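Local coordinates for protein zonadhesin (Komagataella phaffii, PDB 5FX8) that is a putative cell-wall adhesion protein that may mediate cell-cell interaction by pairing with other proteins through salt bridges and hydrogen bonds, at residues V63-S68 with F83-H88; V145-S150 with F206-P211; V199-N204 with A256-L261. All blocks are in the same frame, centred on the assembly; numbering follows the deposited sequence.

How the contacts relate
The three contacts lie in the N-terminal part of a longer, GPI-anchored adhesin. Contact 1 belongs to the first cohesin-like domain and stands apart: its centre is about 32 Å from that of contact 2 and about 41 Å from that of contact 3, on the opposite side of the chain's centre, and it closes in sequence before either opens. Contacts 2 and 3 alternate along the chain and have centres about 9 Å apart. They share a patch of packing in which the Phe209 ring of 206-211 rests against Leu203 and Val260 of contact 3, with Phe209 CD1 3.6 Å from Leu203 CD2, joining loops to the sheet.

Contact 1 of 3, residues V63-S68 with F83-H88; sequences VDPSVS and FDYDSH
Tyr85, Phe83 and Ser66 carry most of this surface contact, in which a turn at 63-68 meets the end of strand 77-84 and the loop after it. The tyrosine reaches toward Asp64 tip to tip, its OH giving a hydrogen bond of 2.9 Å to Asp64 OD1. That hydroxyl arrives from above the carboxylate, 62° out of its plane, while Asp64 OD2 lies near the ring edge, 3.1 Å from Tyr85 CE1. Asp64 OD1 is gripped from its own turn as well: Ser66 OG donates on the syn side at 2.7 Å and Ser66 N on the anti side at 2.8 Å, the latter closing an Asx turn. Three donors would be expected to stabilise the negative charge of this carboxylate and to fix its rotation. Asp64 begins a type I beta turn that runs to Val67.

The Ser66 hydroxyl sits between the backbone N and the carbonyl carbon (chi1 72°), and in this place it lies 3.2 Å from Phe83 CB and accepts a weak bond from Phe83 N. The phenyl ring of Phe83 swings away from the turn and lays its CD2 edge over the centre of the Tyr85 ring, 3.7 Å above its plane, giving the tyrosine a backing on one face.

The Phe83 ring also meets that of Phe56, their planes about 50° apart. Thr81 OG1, on strand 77-84, hydrogen-bonds to Ser66 O, and the Thr81 backbone to that of Ser68, where the turn leads into the antiparallel neighbour 68-72 of the first cohesin-like domain.

Contact 2 of 3, residues V145-S150 with F206-P211; sequences VALDRS and FGDFTP
Leu147 and Phe206 join the loop between strands 137-144 and 153-158 to a loop of the second cohesin-like domain, a beta-sandwich of two five-stranded antiparallel sheets, by a nearly straight backbone hydrogen bond, from Leu147 N to Phe206 O (2.9 Å, 169°). The latter loop connects strands 189-200 and 227-228 of that domain. Next along, Arg149, its chain bent at chi2, directs NE and NH2 together at the carbonyl of Gly207. Both bonds are weak, with NH2 2.9 Å from Gly207 O and NE 3.0 Å from it. The stronger partner of this guanidinium is Asp168, which forms a salt bridge with NH1 from strand 162-170.

Leu147 CD2 lies on one face of the guanidinium, 3.7 Å above its plane and toward the rim, and the same methyl touches the carbonyl of Gly207 and the carboxylate of Asp208. Asp208 itself is salt-bridged to Arg262, which also forms a cation-pi contact with Phe209.

At the start of the contact, Ala146 CB packs on the backbone of Phe206, 3.4 Å from its carbonyl carbon, while the Phe206 ring turns its CD1 edge to Val145 O. At the far end, Arg149 NH2 meets the rim of the Phe209 ring in its plane, 3.9 Å from Phe209 CE1.

Contact 3 of 3, residues V199-N204 with A256-L261; sequences VGSSLN and ADDEVL
Gly200 and Val260 form an antiparallel hydrogen-bonded pair where strand 189-200 ends and strand 260-268 begins. Gly200 N donates to Val260 O at 3.1 Å, and Val260 N returns a bond of 2.9 Å to Gly200 O. Alongside, Val199 and Leu261 are a non-hydrogen-bonded pair whose side chains share a sheet face, with Val199 CG2 3.9 Å from Leu261 CD1. In a five-stranded antiparallel sheet of the second cohesin-like domain, the pairing joins the central strand 260-268, bordered on its other side by 162-170, to strand 189-200, which pairs on its other side with 227-228.

On the face of Val199, its CG1, anti to the backbone N (chi1 -173°), rests 3.8 Å from Glu259 CD. Glu259 closes a type I turn from Ala256 and accepts from Ala256 N through OE1; its OE2 has a weak, long ion pair with Arg410 of the lipoxygenase chain. Past the strand, Ser201 CB lies 3.4 Å from Asp258 OD2, and Ser201 CA makes a CH...O contact with Asp258 O. Val260 points to the other face, where its CG2 lightly touches Leu203 CD1 at 4.5 Å.

Contact 1 of 3, residues V63-S68 with F83-H88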
loop_
_atom_site.group_PDB
_atom_site.type_symbol
_atom_site.label_atom_id
_atom_site.label_comp_id
_atom_site.label_asym_id
_atom_site.label_seq_id
_atom_site.Cartn_x
_atom_site.Cartn_y
_atom_site.Cartn_z
ATOM N N VAL C 63 -38.750 -40.637 -46.126
ATOM C CA VAL C 63 -38.474 -42.036 -45.842
ATOM C C VAL C 63 -39.094 -42.405 -44.506
ATOM O O VAL C 63 -38.822 -41.766 -43.482
ATOM C CB VAL C 63 -36.966 -42.315 -45.835
ATOM C CG1 VAL C 63 -36.719 -43.735 -45.397
ATOM C CG2 VAL C 63 -36.389 -42.039 -47.198
ATOM N N ASP C 64 -39.900 -43.462 -44.518
ATOM C CA ASP C 64 -40.558 -43.964 -43.327
ATOM C C ASP C 64 -39.649 -44.984 -42.667
ATOM O O ASP C 64 -39.402 -46.047 -43.251
ATOM C CB ASP C 64 -41.881 -44.585 -43.707
ATOM C CG ASP C 64 -42.667 -45.081 -42.531
ATOM O OD1 ASP C 64 -42.081 -45.445 -41.497
ATOM O OD2 ASP C 64 -43.891 -45.151 -42.673
ATOM N N PRO C 65 -39.129 -44.716 -41.469
ATOM C CA PRO C 65 -38.152 -45.626 -40.867
ATOM C C PRO C 65 -38.774 -46.876 -40.308
ATOM O O PRO C 65 -38.049 -47.792 -39.900
ATOM C CB PRO C 65 -37.528 -44.776 -39.760
ATOM C CG PRO C 65 -38.578 -43.789 -39.405
ATOM C CD PRO C 65 -39.363 -43.522 -40.645
ATOM N N SER C 66 -40.085 -46.959 -40.286
ATOM C CA SER C 66 -40.689 -48.150 -39.727
ATOM C C SER C 66 -40.879 -49.256 -40.745
ATOM O O SER C 66 -41.280 -50.354 -40.360
ATOM C CB SER C 66 -42.026 -47.811 -39.100
ATOM O OG SER C 66 -42.943 -47.547 -40.123
ATOM N N VAL C 67 -40.603 -49.008 -42.015
ATOM C CA VAL C 67 -40.910 -49.956 -43.076
ATOM C C VAL C 67 -39.635 -50.697 -43.442
ATOM O O VAL C 67 -38.736 -50.148 -44.078
ATOM C CB VAL C 67 -41.520 -49.259 -44.293
ATOM C CG1 VAL C 67 -41.922 -50.283 -45.301
ATOM C CG2 VAL C 67 -42.718 -48.433 -43.876
ATOM N N SER C 68 -39.550 -51.954 -43.053
ATOM C CA SER C 68 -38.335 -52.687 -43.312
ATOM C C SER C 68 -38.657 -54.166 -43.336
ATOM O O SER C 68 -39.692 -54.603 -42.843
ATOM C CB SER C 68 -37.274 -52.388 -42.260
ATOM O OG SER C 68 -36.052 -53.017 -42.584
ATOM N N PHE C 83 -45.710 -49.276 -39.829
ATOM C CA PHE C 83 -46.373 -48.573 -38.735
ATOM C C PHE C 83 -47.517 -47.759 -39.302
ATOM O O PHE C 83 -47.360 -47.081 -40.317
ATOM C CB PHE C 83 -45.398 -47.654 -38.000
ATOM C CG PHE C 83 -45.957 -46.991 -36.769
ATOM C CD1 PHE C 83 -46.296 -47.726 -35.659
ATOM C CD2 PHE C 83 -46.079 -45.615 -36.706
ATOM C CE1 PHE C 83 -46.781 -47.106 -34.542
ATOM C CE2 PHE C 83 -46.560 -45.006 -35.592
ATOM C CZ PHE C 83 -46.911 -45.747 -34.515
ATOM N N ASP C 84 -48.664 -47.846 -38.663
ATOM C CA ASP C 84 -49.798 -47.004 -38.999
ATOM C C ASP C 84 -49.703 -45.741 -38.152
ATOM O O ASP C 84 -49.830 -45.798 -36.930
ATOM C CB ASP C 84 -51.099 -47.759 -38.758
ATOM C CG ASP C 84 -52.295 -47.004 -39.237
ATOM O OD1 ASP C 84 -52.156 -45.809 -39.520
ATOM O OD2 ASP C 84 -53.384 -47.598 -39.321
ATOM N N TYR C 85 -49.492 -44.604 -38.800
ATOM C CA TYR C 85 -49.323 -43.342 -38.103
ATOM C C TYR C 85 -50.637 -42.739 -37.632
ATOM O O TYR C 85 -50.611 -41.827 -36.807
ATOM C CB TYR C 85 -48.578 -42.356 -39.000
ATOM C CG TYR C 85 -47.106 -42.680 -39.152
ATOM C CD1 TYR C 85 -46.673 -43.627 -40.073
ATOM C CD2 TYR C 85 -46.151 -42.054 -38.356
ATOM C CE1 TYR C 85 -45.354 -43.930 -40.197
ATOM C CE2 TYR C 85 -44.836 -42.342 -38.478
ATOM C CZ TYR C 85 -44.439 -43.276 -39.402
ATOM O OH TYR C 85 -43.114 -43.566 -39.527
ATOM N N ASP C 86 -51.774 -43.230 -38.119
ATOM C CA ASP C 86 -53.096 -42.811 -37.670
ATOM C C ASP C 86 -53.563 -43.589 -36.449
ATOM O O ASP C 86 -54.074 -42.995 -35.495
ATOM C CB ASP C 86 -54.122 -42.975 -38.794
ATOM C CG ASP C 86 -53.834 -42.084 -39.997
ATOM O OD1 ASP C 86 -53.261 -40.984 -39.822
ATOM O OD2 ASP C 86 -54.191 -42.488 -41.125
ATOM N N SER C 87 -53.397 -44.907 -36.444
ATOM C CA SER C 87 -53.830 -45.700 -35.303
ATOM C C SER C 87 -52.716 -46.024 -34.320
ATOM O O SER C 87 -53.010 -46.508 -33.227
ATOM C CB SER C 87 -54.463 -46.998 -35.782
ATOM O OG SER C 87 -53.526 -47.693 -36.553
ATOM N N HIS C 88 -51.460 -45.783 -34.682
ATOM C CA HIS C 88 -50.316 -46.038 -33.807
ATOM C C HIS C 88 -50.122 -47.529 -33.560
ATOM O O HIS C 88 -49.788 -47.962 -32.462
ATOM C CB HIS C 88 -50.421 -45.249 -32.502
ATOM C CG HIS C 88 -50.324 -43.773 -32.710
ATOM N ND1 HIS C 88 -49.170 -43.061 -32.469
ATOM C CD2 HIS C 88 -51.221 -42.882 -33.191
ATOM C CE1 HIS C 88 -49.366 -41.790 -32.774
ATOM N NE2 HIS C 88 -50.606 -41.653 -33.208
#

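Contact 2 of 3, residues V145-S150 with F206-P211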
loop_
_atom_site.group_PDB
_atom_site.type_symbol
_atom_site.label_atom_id
_atom_site.label_comp_id
_atom_site.label_asym_id
_atom_site.label_seq_id
_atom_site.Cartn_x
_atom_site.Cartn_y
_atom_site.Cartn_z
ATOM N N VAL C 145 -35.075 -38.701 -15.918
ATOM C CA VAL C 145 -34.156 -38.074 -14.995
ATOM C C VAL C 145 -33.787 -36.678 -15.490
ATOM O O VAL C 145 -33.831 -36.375 -16.692
ATOM C CB VAL C 145 -32.929 -38.987 -14.861
ATOM C CG1 VAL C 145 -31.939 -38.703 -15.975
ATOM C CG2 VAL C 145 -32.334 -38.846 -13.533
ATOM N N ALA C 146 -33.436 -35.810 -14.544
ATOM C CA ALA C 146 -32.962 -34.468 -14.855
ATOM C C ALA C 146 -31.497 -34.499 -15.253
ATOM O O ALA C 146 -30.772 -35.464 -15.003
ATOM C CB ALA C 146 -33.131 -33.535 -13.661
ATOM N N LEU C 147 -31.066 -33.412 -15.865
ATOM C CA LEU C 147 -29.737 -33.363 -16.438
ATOM C C LEU C 147 -28.692 -33.629 -15.371
ATOM O O LEU C 147 -28.810 -33.166 -14.239
ATOM C CB LEU C 147 -29.511 -32.000 -17.082
ATOM C CG LEU C 147 -29.429 -31.812 -18.590
ATOM C CD1 LEU C 147 -30.161 -32.892 -19.324
ATOM C CD2 LEU C 147 -30.003 -30.464 -18.938
ATOM N N ASP C 148 -27.667 -34.384 -15.736
ATOM C CA ASP C 148 -26.571 -34.682 -14.824
ATOM C C ASP C 148 -25.730 -33.426 -14.608
ATOM O O ASP C 148 -25.015 -32.985 -15.513
ATOM C CB ASP C 148 -25.741 -35.816 -15.406
ATOM C CG ASP C 148 -24.658 -36.259 -14.488
ATOM O OD1 ASP C 148 -24.651 -35.776 -13.357
ATOM O OD2 ASP C 148 -23.835 -37.109 -14.871
ATOM N N ARG C 149 -25.805 -32.836 -13.415
ATOM C CA ARG C 149 -25.089 -31.601 -13.130
ATOM C C ARG C 149 -23.916 -31.830 -12.199
ATOM O O ARG C 149 -23.605 -30.973 -11.377
ATOM C CB ARG C 149 -26.019 -30.546 -12.537
ATOM C CG ARG C 149 -27.102 -30.034 -13.475
ATOM C CD ARG C 149 -26.547 -29.786 -14.857
ATOM N NE ARG C 149 -27.359 -28.876 -15.647
ATOM C CZ ARG C 149 -27.103 -28.605 -16.915
ATOM N NH1 ARG C 149 -26.082 -29.192 -17.496
ATOM N NH2 ARG C 149 -27.856 -27.765 -17.599
ATOM N N SER C 150 -23.264 -32.979 -12.313
ATOM C CA SER C 150 -22.117 -33.327 -11.483
ATOM C C SER C 150 -20.841 -33.490 -12.285
ATOM O O SER C 150 -19.807 -33.832 -11.713
ATOM C CB SER C 150 -22.382 -34.626 -10.721
ATOM O OG SER C 150 -22.087 -35.750 -11.550
ATOM N N PHE C 206 -35.964 -30.207 -14.563
ATOM C CA PHE C 206 -35.165 -31.157 -15.319
ATOM C C PHE C 206 -33.723 -30.713 -15.471
ATOM O O PHE C 206 -33.005 -31.256 -16.315
ATOM C CB PHE C 206 -35.780 -31.388 -16.688
ATOM C CG PHE C 206 -36.872 -32.400 -16.690
ATOM C CD1 PHE C 206 -36.577 -33.738 -16.584
ATOM C CD2 PHE C 206 -38.191 -32.014 -16.814
ATOM C CE1 PHE C 206 -37.559 -34.673 -16.595
ATOM C CE2 PHE C 206 -39.190 -32.953 -16.825
ATOM C CZ PHE C 206 -38.870 -34.288 -16.721
ATOM N N GLY C 207 -33.286 -29.744 -14.674
ATOM C CA GLY C 207 -31.896 -29.339 -14.693
ATOM C C GLY C 207 -31.489 -28.486 -15.871
ATOM O O GLY C 207 -30.299 -28.290 -16.083
ATOM N N ASP C 208 -32.438 -27.953 -16.632
ATOM C CA ASP C 208 -32.148 -27.267 -17.879
ATOM C C ASP C 208 -32.443 -25.776 -17.759
ATOM O O ASP C 208 -33.092 -25.320 -16.820
ATOM C CB ASP C 208 -32.960 -27.870 -19.029
ATOM C CG ASP C 208 -32.238 -27.798 -20.355
ATOM O OD1 ASP C 208 -31.178 -27.132 -20.430
ATOM O OD2 ASP C 208 -32.734 -28.404 -21.330
ATOM N N PHE C 209 -31.934 -25.017 -18.723
ATOM C CA PHE C 209 -32.155 -23.585 -18.794
ATOM C C PHE C 209 -32.045 -23.182 -20.250
ATOM O O PHE C 209 -31.399 -23.859 -21.050
ATOM C CB PHE C 209 -31.164 -22.801 -17.917
ATOM C CG PHE C 209 -29.739 -22.846 -18.399
ATOM C CD1 PHE C 209 -28.950 -23.955 -18.177
ATOM C CD2 PHE C 209 -29.189 -21.774 -19.061
ATOM C CE1 PHE C 209 -27.654 -23.995 -18.613
ATOM C CE2 PHE C 209 -27.901 -21.818 -19.502
ATOM C CZ PHE C 209 -27.133 -22.933 -19.272
ATOM N N THR C 210 -32.704 -22.080 -20.589
ATOM C CA THR C 210 -32.711 -21.544 -21.950
ATOM C C THR C 210 -32.130 -20.143 -21.944
ATOM O O THR C 210 -32.820 -19.187 -21.556
ATOM C CB THR C 210 -34.122 -21.512 -22.526
ATOM O OG1 THR C 210 -34.651 -22.831 -22.557
ATOM C CG2 THR C 210 -34.099 -20.981 -23.924
ATOM N N PRO C 211 -30.893 -19.958 -22.384
ATOM C CA PRO C 211 -30.304 -18.614 -22.396
ATOM C C PRO C 211 -31.052 -17.683 -23.334
ATOM O O PRO C 211 -31.534 -18.089 -24.391
ATOM C CB PRO C 211 -28.878 -18.862 -22.886
ATOM C CG PRO C 211 -28.644 -20.305 -22.671
ATOM C CD PRO C 211 -29.943 -20.983 -22.832
#

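Contact 3 of 3, residues V199-N204 with A256-L261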
loop_
_atom_site.group_PDB
_atom_site.type_symbol
_atom_site.label_atom_id
_atom_site.label_comp_id
_atom_site.label_asym_id
_atom_site.label_seq_id
_atom_site.Cartn_x
_atom_site.Cartn_y
_atom_site.Cartn_z
ATOM N N VAL C 199 -23.963 -18.473 -19.369
ATOM C CA VAL C 199 -23.834 -18.912 -17.989
ATOM C C VAL C 199 -25.178 -18.690 -17.314
ATOM O O VAL C 199 -25.638 -17.551 -17.212
ATOM C CB VAL C 199 -22.724 -18.158 -17.239
ATOM C CG1 VAL C 199 -22.517 -18.759 -15.884
ATOM C CG2 VAL C 199 -21.426 -18.179 -18.007
ATOM N N GLY C 200 -25.809 -19.766 -16.863
ATOM C CA GLY C 200 -27.095 -19.685 -16.209
ATOM C C GLY C 200 -27.014 -20.209 -14.791
ATOM O O GLY C 200 -26.164 -21.035 -14.466
ATOM N N SER C 201 -27.907 -19.715 -13.943
ATOM C CA SER C 201 -27.939 -20.130 -12.555
ATOM C C SER C 201 -29.293 -20.633 -12.086
ATOM O O SER C 201 -29.382 -21.128 -10.962
ATOM C CB SER C 201 -27.510 -18.975 -11.651
ATOM O OG SER C 201 -28.304 -17.839 -11.937
ATOM N N SER C 202 -30.340 -20.526 -12.891
ATOM C CA SER C 202 -31.663 -20.952 -12.460
ATOM C C SER C 202 -31.811 -22.472 -12.440
ATOM O O SER C 202 -31.735 -23.095 -11.376
ATOM C CB SER C 202 -32.714 -20.373 -13.386
ATOM O OG SER C 202 -32.647 -21.087 -14.608
ATOM N N LEU C 203 -32.039 -23.062 -13.615
ATOM C CA LEU C 203 -32.313 -24.489 -13.805
ATOM C C LEU C 203 -33.741 -24.821 -13.406
ATOM O O LEU C 203 -34.189 -24.434 -12.324
ATOM C CB LEU C 203 -31.346 -25.388 -13.029
ATOM C CG LEU C 203 -29.879 -25.262 -13.393
ATOM C CD1 LEU C 203 -29.126 -26.502 -12.981
ATOM C CD2 LEU C 203 -29.734 -25.008 -14.876
ATOM N N ASN C 204 -34.457 -25.536 -14.275
ATOM C CA ASN C 204 -35.816 -25.978 -14.003
ATOM C C ASN C 204 -35.800 -27.345 -13.331
ATOM O O ASN C 204 -34.773 -27.818 -12.846
ATOM C CB ASN C 204 -36.641 -25.990 -15.285
ATOM C CG ASN C 204 -36.067 -26.897 -16.349
ATOM O OD1 ASN C 204 -35.449 -27.927 -16.067
ATOM N ND2 ASN C 204 -36.271 -26.512 -17.592
ATOM N N ALA C 256 -19.476 -20.079 -10.524
ATOM C CA ALA C 256 -20.083 -20.159 -9.215
ATOM C C ALA C 256 -20.673 -21.543 -8.977
ATOM O O ALA C 256 -21.010 -22.287 -9.901
ATOM C CB ALA C 256 -21.162 -19.094 -9.061
ATOM N N ASP C 257 -20.805 -21.864 -7.697
ATOM C CA ASP C 257 -21.308 -23.161 -7.284
ATOM C C ASP C 257 -22.684 -23.467 -7.871
ATOM O O ASP C 257 -22.996 -24.630 -8.140
ATOM C CB ASP C 257 -21.330 -23.200 -5.762
ATOM C CG ASP C 257 -22.121 -24.337 -5.234
ATOM O OD1 ASP C 257 -21.578 -25.460 -5.196
ATOM O OD2 ASP C 257 -23.286 -24.107 -4.854
ATOM N N ASP C 258 -23.510 -22.451 -8.106
ATOM C CA ASP C 258 -24.861 -22.649 -8.613
ATOM C C ASP C 258 -24.992 -22.327 -10.097
ATOM O O ASP C 258 -26.101 -22.098 -10.580
ATOM C CB ASP C 258 -25.847 -21.799 -7.809
ATOM C CG ASP C 258 -25.789 -20.319 -8.178
ATOM O OD1 ASP C 258 -24.686 -19.748 -8.300
ATOM O OD2 ASP C 258 -26.865 -19.719 -8.360
ATOM N N GLU C 259 -23.891 -22.277 -10.826
ATOM C CA GLU C 259 -23.926 -21.845 -12.209
ATOM C C GLU C 259 -23.536 -22.990 -13.130
ATOM O O GLU C 259 -22.864 -23.936 -12.727
ATOM C CB GLU C 259 -23.006 -20.642 -12.419
ATOM C CG GLU C 259 -23.613 -19.323 -11.968
ATOM C CD GLU C 259 -22.658 -18.162 -12.149
ATOM O OE1 GLU C 259 -21.447 -18.433 -12.255
ATOM O OE2 GLU C 259 -23.108 -16.989 -12.189
ATOM N N VAL C 260 -24.000 -22.906 -14.376
ATOM C CA VAL C 260 -23.632 -23.844 -15.429
ATOM C C VAL C 260 -23.164 -23.040 -16.629
ATOM O O VAL C 260 -23.885 -22.156 -17.099
ATOM C CB VAL C 260 -24.802 -24.771 -15.826
ATOM C CG1 VAL C 260 -24.482 -25.513 -17.088
ATOM C CG2 VAL C 260 -25.077 -25.776 -14.755
ATOM N N LEU C 261 -21.952 -23.327 -17.101
ATOM C CA LEU C 261 -21.446 -22.802 -18.364
ATOM C C LEU C 261 -21.886 -23.695 -19.516
ATOM O O LEU C 261 -21.627 -24.896 -19.505
ATOM C CB LEU C 261 -19.919 -22.725 -18.353
ATOM C CG LEU C 261 -19.290 -22.363 -19.692
ATOM C CD1 LEU C 261 -19.684 -20.992 -20.028
ATOM C CD2 LEU C 261 -17.819 -22.421 -19.590
#